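Local coordinates for protein endoglucanase A (Clostridium cellulolyticum, PDB 1EDG) that hydrolyses internal beta-1,4-glucosidic bonds of cellulose, as a family 5 glycoside hydrolase with a TIM-barrel catalytic domain, at residues A[303-308]-A[335-340]. Numbering follows the deposited sequence.
Sequences VIIGEC and ILCILW
I305 holds the backbone of 335-340 through both of its peptide atoms: its N donates to L336 O (2.9 Å), and its O receives a weak, bent bond from I338 N. Near the C-terminal end W340 N gives C308 O a bond as straight as that of I305 N (3.0 Å, 162° at the hydrogen). Between them, around G306, the regular parallel pairing lapses, and E307 CA makes a bent CA-H...O contact with I338 O (3.4 Å).

I304 and L336 run side by side into the barrel interior, where I304 CG2, anti to its backbone N, also meets the tip of I338, CD1, at 3.8 Å. On the outer face I305 CG1 packs on I335 CG2 at 3.6 Å.

E307 extends alongside the W340 indole, its carboxylate tilted 24° from the ring plane and CD 3.7 Å from CE3. R79 forms a salt bridge to OE2 and Y256 hydrogen-bonds OE1, which probably fixes the carboxylate's rotation. Its place near the C-terminal end of strand 303-308 is consistent with the nucleophile of family 5 enzymes.

These are the last two strands of the eight-stranded parallel barrel, joined by helix 316-332 in a beta-alpha-beta crossover; Y326 of that helix packs on I305, C308 and C337, while strands 249-254 and 32-34 flank the pair.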
loop_
_atom_site.group_PDB
_atom_site.type_symbol
_atom_site.label_atom_id
_atom_site.label_comp_id
_atom_site.label_asym_id
_atom_site.label_seq_id
_atom_site.Cartn_x
_atom_site.Cartn_y
_atom_site.Cartn_z
ATOM N N VAL A 303 4.036 -11.505 -0.766
ATOM C CA VAL A 303 3.615 -10.381 -1.601
ATOM C C VAL A 303 2.369 -9.745 -0.964
ATOM O O VAL A 303 1.482 -10.446 -0.456
ATOM C CB VAL A 303 3.248 -10.832 -3.039
ATOM C CG1 VAL A 303 2.820 -9.622 -3.876
ATOM C CG2 VAL A 303 4.426 -11.536 -3.709
ATOM N N ILE A 304 2.323 -8.418 -0.971
ATOM C CA ILE A 304 1.192 -7.687 -0.415
ATOM C C ILE A 304 0.659 -6.704 -1.451
ATOM O O ILE A 304 1.435 -5.978 -2.080
ATOM C CB ILE A 304 1.597 -6.881 0.866
ATOM C CG1 ILE A 304 1.849 -7.819 2.049
ATOM C CG2 ILE A 304 0.520 -5.858 1.224
ATOM C CD1 ILE A 304 2.339 -7.103 3.297
ATOM N N ILE A 305 -0.647 -6.759 -1.706
ATOM C CA ILE A 305 -1.284 -5.803 -2.610
ATOM C C ILE A 305 -1.626 -4.658 -1.640
ATOM O O ILE A 305 -2.633 -4.708 -0.919
ATOM C CB ILE A 305 -2.565 -6.381 -3.277
ATOM C CG1 ILE A 305 -2.191 -7.523 -4.234
ATOM C CG2 ILE A 305 -3.306 -5.285 -4.047
ATOM C CD1 ILE A 305 -3.374 -8.229 -4.870
ATOM N N GLY A 306 -0.712 -3.684 -1.559
ATOM C CA GLY A 306 -0.864 -2.562 -0.652
ATOM C C GLY A 306 -1.982 -1.585 -0.953
ATOM O O GLY A 306 -2.325 -0.768 -0.098
ATOM N N GLU A 307 -2.502 -1.626 -2.175
ATOM C CA GLU A 307 -3.600 -0.745 -2.571
ATOM C C GLU A 307 -4.507 -1.423 -3.593
ATOM O O GLU A 307 -4.029 -1.999 -4.578
ATOM C CB GLU A 307 -3.090 0.574 -3.179
ATOM C CG GLU A 307 -2.376 1.507 -2.217
ATOM C CD GLU A 307 -2.052 2.866 -2.836
ATOM O OE1 GLU A 307 -2.723 3.286 -3.800
ATOM O OE2 GLU A 307 -1.123 3.523 -2.340
ATOM N N CYS A 308 -5.808 -1.375 -3.320
ATOM C CA CYS A 308 -6.829 -1.916 -4.212
ATOM C C CYS A 308 -8.156 -1.233 -3.864
ATOM O O CYS A 308 -8.245 -0.514 -2.862
ATOM C CB CYS A 308 -6.937 -3.446 -4.092
ATOM S SG CYS A 308 -7.471 -4.064 -2.490
ATOM N N ILE A 335 -2.026 -14.149 -1.064
ATOM C CA ILE A 335 -1.761 -12.711 -1.136
ATOM C C ILE A 335 -2.687 -11.861 -0.255
ATOM O O ILE A 335 -3.910 -12.039 -0.278
ATOM C CB ILE A 335 -1.916 -12.216 -2.595
ATOM C CG1 ILE A 335 -1.059 -13.055 -3.555
ATOM C CG2 ILE A 335 -1.564 -10.738 -2.699
ATOM C CD1 ILE A 335 -1.433 -12.884 -5.023
ATOM N N LEU A 336 -2.102 -10.920 0.484
ATOM C CA LEU A 336 -2.865 -10.004 1.342
ATOM C C LEU A 336 -3.368 -8.822 0.513
ATOM O O LEU A 336 -2.694 -8.403 -0.427
ATOM C CB LEU A 336 -1.980 -9.443 2.465
ATOM C CG LEU A 336 -2.665 -8.423 3.388
ATOM C CD1 LEU A 336 -3.589 -9.168 4.316
ATOM C CD2 LEU A 336 -1.656 -7.628 4.183
ATOM N N CYS A 337 -4.538 -8.293 0.874
ATOM C CA CYS A 337 -5.135 -7.130 0.210
ATOM C C CYS A 337 -5.300 -5.985 1.214
ATOM O O CYS A 337 -5.660 -6.221 2.369
ATOM C CB CYS A 337 -6.515 -7.476 -0.339
ATOM S SG CYS A 337 -6.492 -8.581 -1.740
ATOM N N ILE A 338 -5.014 -4.756 0.785
ATOM C CA ILE A 338 -5.168 -3.581 1.647
ATOM C C ILE A 338 -5.995 -2.562 0.859
ATOM O O ILE A 338 -5.601 -2.122 -0.221
ATOM C CB ILE A 338 -3.802 -2.970 2.061
ATOM C CG1 ILE A 338 -2.935 -4.023 2.773
ATOM C CG2 ILE A 338 -4.018 -1.784 3.008
ATOM C CD1 ILE A 338 -1.597 -3.496 3.274
ATOM N N LEU A 339 -7.173 -2.245 1.387
ATOM C CA LEU A 339 -8.122 -1.314 0.775
ATOM C C LEU A 339 -7.635 0.136 0.826
ATOM O O LEU A 339 -7.113 0.581 1.852
ATOM C CB LEU A 339 -9.451 -1.387 1.550
ATOM C CG LEU A 339 -10.844 -1.191 0.939
ATOM C CD1 LEU A 339 -11.715 -0.508 1.962
ATOM C CD2 LEU A 339 -10.832 -0.424 -0.330
ATOM N N TRP A 340 -7.776 0.863 -0.280
ATOM C CA TRP A 340 -7.403 2.281 -0.285
ATOM C C TRP A 340 -8.680 3.040 0.102
ATOM O O TRP A 340 -9.727 2.874 -0.536
ATOM C CB TRP A 340 -6.938 2.747 -1.667
ATOM C CG TRP A 340 -6.630 4.242 -1.704
ATOM C CD1 TRP A 340 -7.389 5.224 -2.283
ATOM C CD2 TRP A 340 -5.498 4.903 -1.116
ATOM N NE1 TRP A 340 -6.801 6.453 -2.087
ATOM C CE2 TRP A 340 -5.643 6.287 -1.377
ATOM C CE3 TRP A 340 -4.376 4.460 -0.398
ATOM C CZ2 TRP A 340 -4.702 7.235 -0.942
ATOM C CZ3 TRP A 340 -3.439 5.401 0.033
ATOM C CH2 TRP A 340 -3.612 6.776 -0.242
#